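Macrophage migration inhibitory factor-like protein (Entamoeba histolytica, PDB 6CUQ) belongs to the macrophage migration inhibitory factor family, small alpha/beta proteins that assemble as trimers, and is named for its likeness to that cytokine. Local coordinates at residues I14-I20 with L91-I97; A66-S72 with N101-T107. All blocks are in the same frame, centred on the assembly; numbering follows the deposited sequence.

Contact 1: I14-I20 with L91-I97; sequences ITLSADI and LEQKAGI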
loop_
_atom_site.group_PDB
_atom_site.type_symbol
_atom_site.label_atom_id
_atom_site.label_comp_id
_atom_site.label_asym_id
_atom_site.label_seq_id
_atom_site.Cartn_x
_atom_site.Cartn_y
_atom_site.Cartn_z
ATOM N N ILE B 14 3.134 -6.098 3.803
ATOM C CA ILE B 14 2.267 -6.697 4.807
ATOM C C ILE B 14 1.821 -5.581 5.740
ATOM O O ILE B 14 2.641 -4.959 6.433
ATOM C CB ILE B 14 2.980 -7.811 5.579
ATOM C CG1 ILE B 14 3.494 -8.871 4.600
ATOM C CG2 ILE B 14 2.025 -8.434 6.604
ATOM C CD1 ILE B 14 4.369 -9.936 5.231
ATOM N N THR B 15 0.528 -5.303 5.724
ATOM C CA THR B 15 -0.095 -4.340 6.617
ATOM C C THR B 15 -0.886 -5.160 7.625
ATOM O O THR B 15 -1.857 -5.829 7.259
ATOM C CB THR B 15 -0.985 -3.382 5.824
ATOM O OG1 THR B 15 -0.223 -2.782 4.764
ATOM C CG2 THR B 15 -1.619 -2.315 6.726
ATOM N N LEU B 16 -0.458 -5.158 8.879
ATOM C CA LEU B 16 -1.134 -5.980 9.868
ATOM C C LEU B 16 -1.386 -5.191 11.141
ATOM O O LEU B 16 -0.687 -4.220 11.448
ATOM C CB LEU B 16 -0.340 -7.254 10.165
ATOM C CG LEU B 16 0.839 -7.224 11.129
ATOM C CD1 LEU B 16 1.430 -8.619 11.231
ATOM C CD2 LEU B 16 1.888 -6.226 10.713
ATOM N N SER B 17 -2.416 -5.607 11.875
ATOM C CA SER B 17 -2.877 -4.869 13.041
ATOM C C SER B 17 -2.747 -5.658 14.340
ATOM O O SER B 17 -3.488 -5.411 15.289
ATOM C CB SER B 17 -4.329 -4.432 12.840
ATOM O OG SER B 17 -5.189 -5.521 13.100
ATOM N N ALA B 18 -1.816 -6.591 14.423
ATOM C CA ALA B 18 -1.600 -7.299 15.675
ATOM C C ALA B 18 -0.684 -6.492 16.584
ATOM O O ALA B 18 0.134 -5.694 16.128
ATOM C CB ALA B 18 -1.005 -8.684 15.432
ATOM N N ASP B 19 -0.827 -6.716 17.885
ATOM C CA ASP B 19 0.057 -6.135 18.898
ATOM C C ASP B 19 1.266 -7.063 19.047
ATOM O O ASP B 19 1.229 -8.050 19.781
ATOM C CB ASP B 19 -0.724 -5.955 20.204
ATOM C CG ASP B 19 0.150 -5.539 21.379
ATOM O OD1 ASP B 19 1.150 -4.820 21.175
ATOM O OD2 ASP B 19 -0.145 -5.961 22.519
ATOM N N ILE B 20 2.351 -6.771 18.314
ATOM C CA ILE B 20 3.535 -7.633 18.293
ATOM C C ILE B 20 4.819 -6.822 18.475
ATOM O O ILE B 20 4.874 -5.622 18.198
ATOM C CB ILE B 20 3.609 -8.446 16.988
ATOM C CG1 ILE B 20 3.351 -7.530 15.801
ATOM C CG2 ILE B 20 2.578 -9.563 16.977
ATOM C CD1 ILE B 20 3.575 -8.201 14.481
ATOM N N LEU B 91 1.414 -15.612 9.555
ATOM C CA LEU B 91 0.828 -14.594 10.435
ATOM C C LEU B 91 0.074 -15.222 11.594
ATOM O O LEU B 91 -0.017 -14.624 12.671
ATOM C CB LEU B 91 -0.092 -13.649 9.659
ATOM C CG LEU B 91 0.650 -12.761 8.658
ATOM C CD1 LEU B 91 -0.199 -11.592 8.228
ATOM C CD2 LEU B 91 1.988 -12.294 9.205
ATOM N N GLU B 92 -0.483 -16.409 11.393
ATOM C CA GLU B 92 -1.071 -17.124 12.515
ATOM C C GLU B 92 -0.003 -17.535 13.527
ATOM O O GLU B 92 -0.187 -17.367 14.741
ATOM C CB GLU B 92 -1.848 -18.338 12.003
ATOM C CG GLU B 92 -2.750 -18.974 13.037
ATOM C CD GLU B 92 -1.981 -19.792 14.056
ATOM O OE1 GLU B 92 -1.022 -20.495 13.656
ATOM O OE2 GLU B 92 -2.331 -19.716 15.254
ATOM N N GLN B 93 1.123 -18.072 13.052
ATOM C CA GLN B 93 2.122 -18.592 13.981
ATOM C C GLN B 93 2.785 -17.460 14.761
ATOM O O GLN B 93 3.031 -17.596 15.965
ATOM C CB GLN B 93 3.187 -19.404 13.241
ATOM C CG GLN B 93 4.436 -19.631 14.090
ATOM C CD GLN B 93 5.702 -19.806 13.266
ATOM O OE1 GLN B 93 5.676 -20.361 12.167
ATOM N NE2 GLN B 93 6.823 -19.320 13.799
ATOM N N LYS B 94 3.078 -16.338 14.093
ATOM C CA LYS B 94 3.837 -15.254 14.712
ATOM C C LYS B 94 2.965 -14.178 15.354
ATOM O O LYS B 94 3.404 -13.542 16.317
ATOM C CB LYS B 94 4.745 -14.577 13.675
ATOM C CG LYS B 94 5.722 -15.486 12.933
ATOM C CD LYS B 94 6.934 -15.891 13.772
ATOM C CE LYS B 94 8.173 -16.173 12.879
ATOM N NZ LYS B 94 9.225 -16.904 13.618
ATOM N N ALA B 95 1.738 -13.958 14.872
ATOM C CA ALA B 95 0.925 -12.850 15.361
ATOM C C ALA B 95 -0.474 -13.256 15.811
ATOM O O ALA B 95 -1.255 -12.384 16.204
ATOM C CB ALA B 95 0.816 -11.749 14.293
ATOM N N GLY B 96 -0.823 -14.536 15.720
ATOM C CA GLY B 96 -2.116 -15.012 16.161
ATOM C C GLY B 96 -3.288 -14.524 15.347
ATOM O O GLY B 96 -4.421 -14.522 15.847
ATOM N N ILE B 97 -3.056 -14.130 14.097
ATOM C CA ILE B 97 -4.110 -13.626 13.230
ATOM C C ILE B 97 -4.787 -14.808 12.549
ATOM O O ILE B 97 -4.118 -15.711 12.023
ATOM C CB ILE B 97 -3.543 -12.624 12.208
ATOM C CG1 ILE B 97 -2.780 -11.504 12.936
ATOM C CG2 ILE B 97 -4.641 -12.062 11.347
ATOM C CD1 ILE B 97 -2.161 -10.467 12.014
#

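Contact 2: A66-S72 with N101-T107; sequences AFIDIKS and NIYLNFT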
loop_
_atom_site.group_PDB
_atom_site.type_symbol
_atom_site.label_atom_id
_atom_site.label_comp_id
_atom_site.label_asym_id
_atom_site.label_seq_id
_atom_site.Cartn_x
_atom_site.Cartn_y
_atom_site.Cartn_z
ATOM N N ALA B 66 -4.950 -8.542 8.755
ATOM C CA ALA B 66 -3.846 -8.162 7.898
ATOM C C ALA B 66 -4.361 -8.002 6.482
ATOM O O ALA B 66 -5.447 -8.472 6.139
ATOM C CB ALA B 66 -2.708 -9.194 7.943
ATOM N N PHE B 67 -3.572 -7.298 5.679
ATOM C CA PHE B 67 -3.727 -7.230 4.235
ATOM C C PHE B 67 -2.331 -7.374 3.644
ATOM O O PHE B 67 -1.417 -6.638 4.032
ATOM C CB PHE B 67 -4.384 -5.910 3.815
ATOM C CG PHE B 67 -4.669 -5.813 2.347
ATOM C CD1 PHE B 67 -3.823 -5.114 1.502
ATOM C CD2 PHE B 67 -5.796 -6.415 1.815
ATOM C CE1 PHE B 67 -4.088 -5.032 0.147
ATOM C CE2 PHE B 67 -6.079 -6.329 0.465
ATOM C CZ PHE B 67 -5.226 -5.637 -0.369
ATOM N N ILE B 68 -2.162 -8.314 2.717
ATOM C CA ILE B 68 -0.843 -8.676 2.192
ATOM C C ILE B 68 -0.862 -8.413 0.692
ATOM O O ILE B 68 -1.597 -9.070 -0.055
ATOM C CB ILE B 68 -0.479 -10.135 2.498
ATOM C CG1 ILE B 68 -0.605 -10.401 4.002
ATOM C CG2 ILE B 68 0.943 -10.424 2.042
ATOM C CD1 ILE B 68 -0.390 -11.849 4.407
ATOM N N ASP B 69 -0.064 -7.446 0.253
ATOM C CA ASP B 69 -0.041 -6.995 -1.136
ATOM C C ASP B 69 1.189 -7.609 -1.802
ATOM O O ASP B 69 2.313 -7.146 -1.591
ATOM C CB ASP B 69 0.001 -5.471 -1.179
ATOM C CG ASP B 69 -0.559 -4.899 -2.452
ATOM O OD1 ASP B 69 -0.879 -5.667 -3.392
ATOM O OD2 ASP B 69 -0.637 -3.657 -2.525
ATOM N N ILE B 70 0.979 -8.647 -2.614
ATOM C CA ILE B 70 2.062 -9.347 -3.305
ATOM C C ILE B 70 2.156 -8.827 -4.731
ATOM O O ILE B 70 1.164 -8.832 -5.474
ATOM C CB ILE B 70 1.841 -10.869 -3.318
ATOM C CG1 ILE B 70 1.561 -11.408 -1.914
ATOM C CG2 ILE B 70 3.028 -11.574 -4.007
ATOM C CD1 ILE B 70 2.753 -11.437 -1.040
ATOM N N LYS B 71 3.354 -8.423 -5.129
ATOM C CA LYS B 71 3.583 -7.853 -6.448
ATOM C C LYS B 71 4.886 -8.396 -7.019
ATOM O O LYS B 71 5.834 -8.659 -6.272
ATOM C CB LYS B 71 3.597 -6.316 -6.391
ATOM C CG LYS B 71 2.216 -5.700 -6.117
ATOM C CD LYS B 71 2.299 -4.193 -6.115
ATOM C CE LYS B 71 1.122 -3.575 -6.831
ATOM N NZ LYS B 71 1.350 -2.132 -7.114
ATOM N N SER B 72 4.908 -8.613 -8.335
ATOM C CA SER B 72 6.103 -9.125 -8.993
ATOM C C SER B 72 6.003 -8.883 -10.490
ATOM O O SER B 72 4.955 -8.495 -11.009
ATOM C CB SER B 72 6.291 -10.618 -8.730
ATOM O OG SER B 72 5.251 -11.344 -9.339
ATOM N N ASN B 101 -9.251 -13.532 8.842
ATOM C CA ASN B 101 -9.047 -12.100 9.018
ATOM C C ASN B 101 -7.817 -11.610 8.253
ATOM O O ASN B 101 -7.196 -10.613 8.625
ATOM C CB ASN B 101 -8.935 -11.756 10.503
ATOM C CG ASN B 101 -10.200 -12.054 11.262
ATOM O OD1 ASN B 101 -11.302 -11.982 10.710
ATOM N ND2 ASN B 101 -10.060 -12.389 12.535
ATOM N N ILE B 102 -7.450 -12.308 7.181
ATOM C CA ILE B 102 -6.333 -11.929 6.325
ATOM C C ILE B 102 -6.812 -11.895 4.882
ATOM O O ILE B 102 -7.352 -12.888 4.383
ATOM C CB ILE B 102 -5.147 -12.903 6.464
ATOM C CG1 ILE B 102 -4.654 -12.943 7.909
ATOM C CG2 ILE B 102 -4.053 -12.557 5.456
ATOM C CD1 ILE B 102 -3.626 -13.996 8.180
ATOM N N TYR B 103 -6.610 -10.765 4.210
ATOM C CA TYR B 103 -6.822 -10.670 2.773
ATOM C C TYR B 103 -5.478 -10.524 2.066
ATOM O O TYR B 103 -4.536 -9.920 2.591
ATOM C CB TYR B 103 -7.710 -9.482 2.406
ATOM C CG TYR B 103 -9.191 -9.731 2.505
ATOM C CD1 TYR B 103 -9.704 -11.014 2.515
ATOM C CD2 TYR B 103 -10.077 -8.667 2.584
ATOM C CE1 TYR B 103 -11.064 -11.230 2.602
ATOM C CE2 TYR B 103 -11.424 -8.870 2.680
ATOM C CZ TYR B 103 -11.925 -10.150 2.688
ATOM O OH TYR B 103 -13.295 -10.328 2.778
ATOM N N LEU B 104 -5.394 -11.092 0.872
ATOM C CA LEU B 104 -4.209 -10.966 0.042
ATOM C C LEU B 104 -4.599 -10.508 -1.355
ATOM O O LEU B 104 -5.713 -10.772 -1.830
ATOM C CB LEU B 104 -3.453 -12.281 -0.049
ATOM C CG LEU B 104 -2.900 -12.856 1.248
ATOM C CD1 LEU B 104 -3.889 -13.855 1.859
ATOM C CD2 LEU B 104 -1.544 -13.514 0.972
ATOM N N ASN B 105 -3.657 -9.826 -2.003
ATOM C CA ASN B 105 -3.787 -9.369 -3.380
ATOM C C ASN B 105 -2.534 -9.751 -4.156
ATOM O O ASN B 105 -1.416 -9.668 -3.635
ATOM C CB ASN B 105 -4.005 -7.854 -3.441
ATOM C CG ASN B 105 -5.478 -7.478 -3.457
ATOM O OD1 ASN B 105 -5.838 -6.335 -3.750
ATOM N ND2 ASN B 105 -6.341 -8.447 -3.149
ATOM N N PHE B 106 -2.727 -10.158 -5.404
ATOM C CA PHE B 106 -1.641 -10.565 -6.281
ATOM C C PHE B 106 -1.696 -9.740 -7.552
ATOM O O PHE B 106 -2.749 -9.637 -8.190
ATOM C CB PHE B 106 -1.721 -12.057 -6.597
ATOM C CG PHE B 106 -1.765 -12.913 -5.376
ATOM C CD1 PHE B 106 -0.593 -13.302 -4.750
ATOM C CD2 PHE B 106 -2.976 -13.291 -4.824
ATOM C CE1 PHE B 106 -0.628 -14.081 -3.611
ATOM C CE2 PHE B 106 -3.020 -14.062 -3.684
ATOM C CZ PHE B 106 -1.841 -14.458 -3.074
ATOM N N THR B 107 -0.556 -9.165 -7.923
ATOM C CA THR B 107 -0.499 -8.216 -9.025
ATOM C C THR B 107 0.793 -8.445 -9.792
ATOM O O THR B 107 1.888 -8.337 -9.228
ATOM C CB THR B 107 -0.580 -6.778 -8.499
ATOM O OG1 THR B 107 -1.728 -6.645 -7.645
ATOM C CG2 THR B 107 -0.715 -5.803 -9.649
#

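Contact 1: I14-I20 with L91-I97
In this MIF fold, where helices cover one face of a beta sheet, the end of strand 11-16 and the loop after it meet the last turn of helix 80-95. The axes of strand 14-16 and helix 91-95 come no closer than 12.5 Å and cross at -52°, so side chains fill the gap, without a hydrogen bond between the segments. Leu16 is central: with chi1 at 81° (p) and chi2 at 180° (t), its CD1 lies 4.2 Å from Leu91 CD2, 4.1 Å from Ile97 CD1 and 4.4 Å from Ala95 CB. Ile14, an m,t rotamer, sets its CG2 4.2 Å from Leu91 CD1; Thr15, between Ile14 and Leu16, points its CA-CB bond away. Leu91, m,t, reaches Ala66 and Ile68 of the neighbouring strand. Ile97, m,t, follows Gly96, the first residue to leave the helix, with a positive phi (67°), and turns back to the same apolar cluster. Ile28 of helix 22-40 packs against Ile14, Leu16 and Leu91. Lys94 sends its amine away to a salt bridge with Glu27. The closest backbone approach pairs small residues, Ala18 and Ala95, CA atoms 6.1 Å apart. Ala18 CB lies 3.7 Å from Ala95 CB, and Ile20 CG2 3.9 Å from Ala95 CB.

Contact 2: A66-S72 with N101-T107
Phe67 lays its ring over the neighbouring strand, CD2 3.7 Å from Tyr103 CB and CZ 3.5 Å from Asn105 OD1, which lies at the ring edge. On the same face, Lys71 CG packs 3.8 Å from Thr107 CB. The opposite face is apolar: Ile68 CB meets Leu104 CG at 3.9 Å, Ile68 CD1 meets Ile102 CG2 at 3.9 Å, and Ile70 CB meets Phe106 CD1 at 3.7 Å; Tyr87 of helix 80-95 covers Ile68 and Ile70. These strands are the two parallel arms of a beta-alpha-beta crossover through that helix, and their axes approach to 4.7 Å at 13°. Seven backbone hydrogen bonds join them, from Ala66 N to Asn101 O (3.1 Å) through Ile70 N to Asn105 O (2.8 Å) to Ser72 N to Thr107 O (3.2 Å). Ala66, Ile68 and Ile70 give both N and O, Ser72 its N, leaving Phe67, Asp69 and Lys71 to bond strand 11-16. Beyond 102-108 the sheet continues into a second subunit, antiparallel to Tyr103, Leu104 and Asn105. On the face of Phe67 and Tyr103, Phe67 stacks on His11 of the second subunit, and Tyr103 OH hydrogen-bonds Tyr46 O of that subunit. Lys71 NZ instead hydrogen-bonds Asn105 OD1 of the third subunit.

The centres of contacts 1 and 2 lie about 14 Å apart, both on the same four-stranded sheet. Along the chain their segments alternate, 14-20, 66-72, 91-97, 101-107, so the two contacts interlock. Strand 11-16 neighbours strand 66-72 antiparallel in that sheet, joined by a probable hydrogen bond between Thr15 O and Phe67 N at 2.8 Å. Helix 80-95, whose end forms half of contact 1, links the two strands of contact 2. Leu91 CD1 reaches Ala66 CB at 3.5 Å, and Ile97 CG2 reaches Ile102 CG1 at 3.5 Å, making the apolar layer continuous. Both touch the second subunit, contact 1 through Thr15 and Ser17, contact 2 far more widely, with strand 102-108 as the edge that extends the sheet into it.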